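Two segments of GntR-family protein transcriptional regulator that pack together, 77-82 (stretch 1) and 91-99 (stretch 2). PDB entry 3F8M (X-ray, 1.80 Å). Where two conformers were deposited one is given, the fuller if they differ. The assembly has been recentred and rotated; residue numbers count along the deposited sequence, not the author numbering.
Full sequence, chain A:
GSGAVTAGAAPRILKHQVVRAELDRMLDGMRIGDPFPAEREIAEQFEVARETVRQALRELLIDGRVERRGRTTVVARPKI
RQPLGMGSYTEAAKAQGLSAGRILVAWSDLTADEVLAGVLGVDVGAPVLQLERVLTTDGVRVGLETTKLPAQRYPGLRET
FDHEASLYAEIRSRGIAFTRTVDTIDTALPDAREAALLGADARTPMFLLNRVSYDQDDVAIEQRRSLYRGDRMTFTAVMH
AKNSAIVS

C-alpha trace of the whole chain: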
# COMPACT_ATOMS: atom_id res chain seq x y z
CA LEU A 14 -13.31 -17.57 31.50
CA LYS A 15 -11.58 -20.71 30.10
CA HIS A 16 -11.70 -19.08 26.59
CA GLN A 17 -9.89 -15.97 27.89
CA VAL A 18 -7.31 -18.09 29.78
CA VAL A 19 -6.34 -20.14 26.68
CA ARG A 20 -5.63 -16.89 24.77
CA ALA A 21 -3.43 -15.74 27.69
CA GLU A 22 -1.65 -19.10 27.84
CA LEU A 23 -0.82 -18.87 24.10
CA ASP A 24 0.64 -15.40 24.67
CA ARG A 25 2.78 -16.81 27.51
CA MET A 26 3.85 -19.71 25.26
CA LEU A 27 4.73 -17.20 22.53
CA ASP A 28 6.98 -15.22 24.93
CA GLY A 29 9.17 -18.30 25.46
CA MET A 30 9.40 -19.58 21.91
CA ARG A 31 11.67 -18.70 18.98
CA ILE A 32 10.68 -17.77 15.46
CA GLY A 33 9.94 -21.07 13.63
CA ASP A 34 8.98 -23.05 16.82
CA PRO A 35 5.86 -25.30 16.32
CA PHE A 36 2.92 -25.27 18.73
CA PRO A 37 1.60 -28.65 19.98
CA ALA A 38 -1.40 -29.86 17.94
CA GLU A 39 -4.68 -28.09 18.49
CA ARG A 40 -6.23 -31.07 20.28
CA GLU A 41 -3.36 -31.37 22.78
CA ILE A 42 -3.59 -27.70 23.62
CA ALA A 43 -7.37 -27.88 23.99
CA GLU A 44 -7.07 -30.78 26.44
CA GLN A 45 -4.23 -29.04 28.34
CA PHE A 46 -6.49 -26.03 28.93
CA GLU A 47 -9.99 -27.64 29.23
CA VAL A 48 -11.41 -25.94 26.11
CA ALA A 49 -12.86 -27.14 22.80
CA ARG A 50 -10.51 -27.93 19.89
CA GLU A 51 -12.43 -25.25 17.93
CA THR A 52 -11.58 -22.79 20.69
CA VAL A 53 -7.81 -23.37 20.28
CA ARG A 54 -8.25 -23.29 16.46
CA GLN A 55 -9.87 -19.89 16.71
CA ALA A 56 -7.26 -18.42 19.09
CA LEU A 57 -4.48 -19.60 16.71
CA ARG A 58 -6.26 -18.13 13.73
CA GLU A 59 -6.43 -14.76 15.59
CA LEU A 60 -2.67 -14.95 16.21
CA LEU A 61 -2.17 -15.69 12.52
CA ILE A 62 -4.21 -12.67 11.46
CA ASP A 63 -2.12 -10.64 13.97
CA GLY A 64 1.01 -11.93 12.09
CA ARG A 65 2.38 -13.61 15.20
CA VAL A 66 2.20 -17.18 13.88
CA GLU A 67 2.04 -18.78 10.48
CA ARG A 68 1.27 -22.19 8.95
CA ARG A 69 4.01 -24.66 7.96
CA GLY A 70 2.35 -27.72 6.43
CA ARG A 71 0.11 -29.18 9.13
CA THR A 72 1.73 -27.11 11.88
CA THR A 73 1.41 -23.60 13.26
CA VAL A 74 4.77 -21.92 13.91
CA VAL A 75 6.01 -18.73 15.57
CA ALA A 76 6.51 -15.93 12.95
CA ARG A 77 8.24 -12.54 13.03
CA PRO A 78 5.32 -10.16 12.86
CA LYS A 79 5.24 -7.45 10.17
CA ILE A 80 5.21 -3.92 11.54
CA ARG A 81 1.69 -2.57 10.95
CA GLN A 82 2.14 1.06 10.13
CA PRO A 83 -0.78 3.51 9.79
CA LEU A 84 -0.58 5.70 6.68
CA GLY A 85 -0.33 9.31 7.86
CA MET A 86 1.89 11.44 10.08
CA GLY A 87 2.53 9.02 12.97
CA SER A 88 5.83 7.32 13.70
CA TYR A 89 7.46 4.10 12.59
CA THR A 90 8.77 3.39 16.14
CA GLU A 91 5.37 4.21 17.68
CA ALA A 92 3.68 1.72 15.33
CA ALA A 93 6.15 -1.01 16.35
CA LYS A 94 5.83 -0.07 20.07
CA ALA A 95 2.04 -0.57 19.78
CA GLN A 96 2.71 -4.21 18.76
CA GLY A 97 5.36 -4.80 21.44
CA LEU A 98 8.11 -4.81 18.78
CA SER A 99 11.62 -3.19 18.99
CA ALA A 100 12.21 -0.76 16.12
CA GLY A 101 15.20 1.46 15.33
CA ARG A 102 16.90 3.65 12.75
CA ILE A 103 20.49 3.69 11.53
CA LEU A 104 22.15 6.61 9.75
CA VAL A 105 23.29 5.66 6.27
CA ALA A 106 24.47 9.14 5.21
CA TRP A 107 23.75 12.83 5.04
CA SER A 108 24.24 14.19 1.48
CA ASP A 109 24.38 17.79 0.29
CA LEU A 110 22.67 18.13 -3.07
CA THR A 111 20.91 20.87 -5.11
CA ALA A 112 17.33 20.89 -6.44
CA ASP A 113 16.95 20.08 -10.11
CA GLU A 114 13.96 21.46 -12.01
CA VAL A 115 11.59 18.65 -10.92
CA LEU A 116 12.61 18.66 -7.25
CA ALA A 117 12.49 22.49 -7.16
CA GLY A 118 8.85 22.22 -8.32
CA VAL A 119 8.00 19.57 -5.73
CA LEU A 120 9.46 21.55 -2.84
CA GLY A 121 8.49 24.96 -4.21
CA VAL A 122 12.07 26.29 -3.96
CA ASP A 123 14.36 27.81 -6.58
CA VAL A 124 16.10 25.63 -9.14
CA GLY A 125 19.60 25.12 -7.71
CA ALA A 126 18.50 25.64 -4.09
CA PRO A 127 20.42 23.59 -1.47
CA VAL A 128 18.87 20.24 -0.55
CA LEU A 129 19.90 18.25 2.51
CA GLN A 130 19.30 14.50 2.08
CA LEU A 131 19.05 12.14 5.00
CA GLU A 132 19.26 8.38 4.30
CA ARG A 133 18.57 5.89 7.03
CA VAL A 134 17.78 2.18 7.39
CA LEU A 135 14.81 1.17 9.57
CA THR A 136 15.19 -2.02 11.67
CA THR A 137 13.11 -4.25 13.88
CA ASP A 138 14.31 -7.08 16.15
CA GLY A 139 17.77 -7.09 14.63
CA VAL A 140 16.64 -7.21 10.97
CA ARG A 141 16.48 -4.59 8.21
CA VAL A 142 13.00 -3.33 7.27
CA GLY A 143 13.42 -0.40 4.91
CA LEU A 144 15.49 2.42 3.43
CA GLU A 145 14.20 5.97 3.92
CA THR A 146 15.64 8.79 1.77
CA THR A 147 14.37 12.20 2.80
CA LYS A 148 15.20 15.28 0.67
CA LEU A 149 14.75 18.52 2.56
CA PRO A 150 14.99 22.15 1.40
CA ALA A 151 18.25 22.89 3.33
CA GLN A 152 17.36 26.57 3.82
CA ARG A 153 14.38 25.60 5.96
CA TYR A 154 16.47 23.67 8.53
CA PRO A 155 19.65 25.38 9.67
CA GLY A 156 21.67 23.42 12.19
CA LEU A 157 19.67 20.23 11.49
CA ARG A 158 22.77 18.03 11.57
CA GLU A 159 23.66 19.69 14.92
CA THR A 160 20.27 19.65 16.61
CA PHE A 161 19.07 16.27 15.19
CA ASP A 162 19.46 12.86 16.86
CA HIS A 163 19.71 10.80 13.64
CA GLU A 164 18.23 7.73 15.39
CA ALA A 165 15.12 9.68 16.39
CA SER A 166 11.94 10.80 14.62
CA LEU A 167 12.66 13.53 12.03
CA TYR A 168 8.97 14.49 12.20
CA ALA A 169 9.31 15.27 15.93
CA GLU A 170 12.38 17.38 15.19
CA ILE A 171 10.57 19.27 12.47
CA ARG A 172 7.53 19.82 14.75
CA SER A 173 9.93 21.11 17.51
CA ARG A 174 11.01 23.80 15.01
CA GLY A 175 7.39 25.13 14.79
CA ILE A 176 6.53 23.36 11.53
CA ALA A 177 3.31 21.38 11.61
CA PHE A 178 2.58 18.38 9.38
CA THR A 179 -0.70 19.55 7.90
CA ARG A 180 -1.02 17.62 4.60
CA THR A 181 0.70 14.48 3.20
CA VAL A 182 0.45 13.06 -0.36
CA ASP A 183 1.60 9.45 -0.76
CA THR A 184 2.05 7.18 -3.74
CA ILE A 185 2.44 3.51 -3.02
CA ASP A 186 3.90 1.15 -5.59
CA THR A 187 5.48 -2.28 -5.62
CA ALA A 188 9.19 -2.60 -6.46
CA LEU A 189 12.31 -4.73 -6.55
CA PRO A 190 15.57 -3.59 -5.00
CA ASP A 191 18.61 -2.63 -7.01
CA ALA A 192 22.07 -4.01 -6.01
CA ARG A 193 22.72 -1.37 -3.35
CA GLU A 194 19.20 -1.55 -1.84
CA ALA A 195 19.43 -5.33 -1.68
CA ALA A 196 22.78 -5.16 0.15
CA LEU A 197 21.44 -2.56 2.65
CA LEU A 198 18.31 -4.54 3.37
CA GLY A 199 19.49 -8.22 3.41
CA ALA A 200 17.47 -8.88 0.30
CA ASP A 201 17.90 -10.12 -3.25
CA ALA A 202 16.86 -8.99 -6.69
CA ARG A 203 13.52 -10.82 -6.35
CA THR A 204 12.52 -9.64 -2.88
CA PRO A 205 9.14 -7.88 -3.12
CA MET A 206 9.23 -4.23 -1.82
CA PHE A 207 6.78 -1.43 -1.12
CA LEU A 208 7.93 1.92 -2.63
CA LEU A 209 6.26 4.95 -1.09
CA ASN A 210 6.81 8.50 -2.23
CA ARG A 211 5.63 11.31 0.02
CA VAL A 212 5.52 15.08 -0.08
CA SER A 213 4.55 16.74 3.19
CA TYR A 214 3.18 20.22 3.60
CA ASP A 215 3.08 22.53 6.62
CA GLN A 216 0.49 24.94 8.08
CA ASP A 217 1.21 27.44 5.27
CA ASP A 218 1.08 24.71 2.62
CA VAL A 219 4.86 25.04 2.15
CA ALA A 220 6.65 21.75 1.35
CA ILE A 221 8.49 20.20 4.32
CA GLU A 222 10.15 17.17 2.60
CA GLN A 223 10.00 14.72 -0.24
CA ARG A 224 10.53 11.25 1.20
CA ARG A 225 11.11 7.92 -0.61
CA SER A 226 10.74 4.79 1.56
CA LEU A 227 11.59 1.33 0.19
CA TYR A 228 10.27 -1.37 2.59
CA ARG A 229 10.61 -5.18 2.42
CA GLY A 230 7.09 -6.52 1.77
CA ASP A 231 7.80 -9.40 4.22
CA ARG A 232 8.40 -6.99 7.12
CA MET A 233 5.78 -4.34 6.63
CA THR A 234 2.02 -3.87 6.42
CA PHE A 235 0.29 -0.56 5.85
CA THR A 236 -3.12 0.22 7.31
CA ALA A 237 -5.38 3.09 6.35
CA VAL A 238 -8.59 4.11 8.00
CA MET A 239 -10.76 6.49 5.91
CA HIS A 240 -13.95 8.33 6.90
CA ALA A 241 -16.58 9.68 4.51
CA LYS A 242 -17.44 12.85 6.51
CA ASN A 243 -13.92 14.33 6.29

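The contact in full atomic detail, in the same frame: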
# COMPACT_ATOMS: atom_id res chain seq x y z
N ARG A 77 7.87 -13.92 12.67
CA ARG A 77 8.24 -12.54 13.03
C ARG A 77 7.13 -11.64 12.47
O ARG A 77 6.89 -11.65 11.26
CB ARG A 77 9.60 -12.12 12.45
CG ARG A 77 10.08 -10.77 13.01
CD ARG A 77 11.38 -10.31 12.37
NE ARG A 77 12.54 -10.94 12.98
CZ ARG A 77 13.23 -11.90 12.38
NH1 ARG A 77 12.88 -12.29 11.18
NH2 ARG A 77 14.27 -12.46 12.98
N PRO A 78 6.44 -10.91 13.34
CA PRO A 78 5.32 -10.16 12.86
C PRO A 78 5.79 -8.96 12.01
O PRO A 78 6.82 -8.34 12.34
CB PRO A 78 4.63 -9.67 14.14
CG PRO A 78 5.37 -10.21 15.26
CD PRO A 78 6.65 -10.75 14.80
N LYS A 79 5.07 -8.70 10.94
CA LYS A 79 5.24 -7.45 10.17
C LYS A 79 4.86 -6.28 11.05
O LYS A 79 3.87 -6.35 11.79
CB LYS A 79 4.33 -7.47 8.95
CG LYS A 79 4.67 -8.55 7.95
CD LYS A 79 3.64 -8.55 6.86
CE LYS A 79 4.02 -9.47 5.73
NZ LYS A 79 2.92 -9.42 4.71
N ILE A 80 5.64 -5.19 10.96
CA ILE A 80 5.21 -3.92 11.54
C ILE A 80 3.99 -3.43 10.80
O ILE A 80 3.99 -3.44 9.59
CB ILE A 80 6.31 -2.84 11.51
CG1 ILE A 80 7.45 -3.22 12.45
CG2 ILE A 80 5.78 -1.50 12.03
CD1 ILE A 80 8.80 -2.74 11.98
N ARG A 81 2.94 -3.06 11.54
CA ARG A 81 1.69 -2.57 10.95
C ARG A 81 1.63 -1.05 11.10
O ARG A 81 1.30 -0.50 12.16
CB ARG A 81 0.48 -3.25 11.61
CG ARG A 81 0.40 -4.75 11.32
CD ARG A 81 -0.68 -5.43 12.18
NE ARG A 81 -1.97 -4.79 12.00
CZ ARG A 81 -2.86 -5.13 11.07
NH1 ARG A 81 -2.61 -6.13 10.22
NH2 ARG A 81 -4.00 -4.46 10.97
N GLN A 82 2.02 -0.37 10.05
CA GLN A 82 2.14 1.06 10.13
C GLN A 82 0.96 1.81 9.51
O GLN A 82 0.69 1.65 8.31
CB GLN A 82 3.43 1.43 9.41
CG GLN A 82 3.64 2.88 9.25
CD GLN A 82 5.10 3.21 9.30
OE1 GLN A 82 5.51 4.06 10.06
NE2 GLN A 82 5.91 2.52 8.48
N GLU A 91 6.64 4.27 16.93
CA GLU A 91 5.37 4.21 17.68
C GLU A 91 4.51 3.04 17.20
O GLU A 91 3.87 2.38 18.01
CB GLU A 91 4.57 5.51 17.57
CG GLU A 91 5.26 6.73 18.13
CD GLU A 91 4.29 7.72 18.79
OE1 GLU A 91 3.06 7.68 18.51
OE2 GLU A 91 4.78 8.54 19.60
N ALA A 92 4.49 2.81 15.88
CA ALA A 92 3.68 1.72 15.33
C ALA A 92 4.20 0.41 15.88
O ALA A 92 3.42 -0.43 16.30
CB ALA A 92 3.69 1.71 13.80
N ALA A 93 5.53 0.24 15.88
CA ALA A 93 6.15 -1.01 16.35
C ALA A 93 5.96 -1.19 17.86
O ALA A 93 5.64 -2.30 18.29
CB ALA A 93 7.63 -1.07 15.97
N LYS A 94 6.14 -0.11 18.63
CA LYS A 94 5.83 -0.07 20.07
C LYS A 94 4.45 -0.63 20.38
O LYS A 94 4.32 -1.53 21.21
CB LYS A 94 5.92 1.35 20.63
CG LYS A 94 7.26 1.71 21.30
N ALA A 95 3.43 -0.09 19.71
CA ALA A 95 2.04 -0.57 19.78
C ALA A 95 1.84 -2.08 19.64
O ALA A 95 0.84 -2.63 20.13
CB ALA A 95 1.17 0.16 18.76
N GLN A 96 2.78 -2.76 18.97
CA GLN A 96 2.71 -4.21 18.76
C GLN A 96 3.68 -4.95 19.67
O GLN A 96 3.83 -6.17 19.57
CB GLN A 96 3.04 -4.59 17.30
CG GLN A 96 1.94 -4.35 16.26
CD GLN A 96 2.49 -4.46 14.83
OE1 GLN A 96 3.01 -3.47 14.28
NE2 GLN A 96 2.40 -5.65 14.23
N GLY A 97 4.36 -4.20 20.55
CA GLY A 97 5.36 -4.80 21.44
C GLY A 97 6.61 -5.25 20.71
O GLY A 97 7.22 -6.25 21.08
N LEU A 98 6.98 -4.50 19.67
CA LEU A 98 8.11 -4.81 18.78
C LEU A 98 9.20 -3.72 18.88
O LEU A 98 8.86 -2.55 18.99
CB LEU A 98 7.63 -4.89 17.32
CG LEU A 98 6.60 -5.96 16.92
CD1 LEU A 98 6.06 -5.73 15.49
CD2 LEU A 98 7.21 -7.38 17.05
N SER A 99 10.47 -4.11 18.79
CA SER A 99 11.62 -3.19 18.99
C SER A 99 12.23 -2.58 17.71
O SER A 99 13.14 -3.16 17.08
CB SER A 99 12.73 -3.93 19.70
OG SER A 99 13.21 -4.95 18.84
O HOH W 1 1.29 -0.85 14.97

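This is a small contact, mostly apolar, in which the end of a helix and the turn after it pack against an extended segment and are pinned to its backbone by the side-chain amide of one glutamine, Gln96. The amide suits this place because it carries both a donor and an acceptor, and an extended backbone offers the complement of each. Gln96 NE2 donates to Lys79 O at 2.9 Å, while Gln96 OE1 accepts from Arg81 N at 2.8 Å; N-H...acceptor angles of 163° and 170° make both bonds nearly straight. The amide thus spans Ile80, meeting the carbonyl before it and the NH after it much as a neighbouring strand would. The aliphatic part of Arg81 also lies along this amide, with Arg81 CG 3.6 Å from Gln96 NE2.

Apolar side chains fill the space beside these bonds. Buried Ile80 packs against two helix residues: its CG2 lies 4.2 Å from Ala92 CB and about 4.4 Å from Ala93 CB, and its CG1 is 4.1 Å from Ala93 CB. The small methyls of the alanines let the backbones come close, with Ile80 CA 5.7 Å from Ala93 CA and Gln82 CA 5.5 Å from Ala92 CA. Ala92 CB, which points toward the strand, even comes within 3.6 Å of Arg81 O. Close by, water 1 sits between the two backbones, 2.8 Å from Arg81 O and 2.5 Å from Ala92 O.

Leu98 extends the apolar patch: its CD1 is 4.2 Å from Ile80 CG1, and its CD2 meets the ring of Pro78 at CG, 3.8 Å away. The chain reaches Leu98 through a Schellman motif. Gly97 adopts positive phi (71°), a conformation that favours glycine, and the bonds Gly97 N to Lys94 O (2.8 Å) and Leu98 N to Ala93 O (2.9 Å) close the turn.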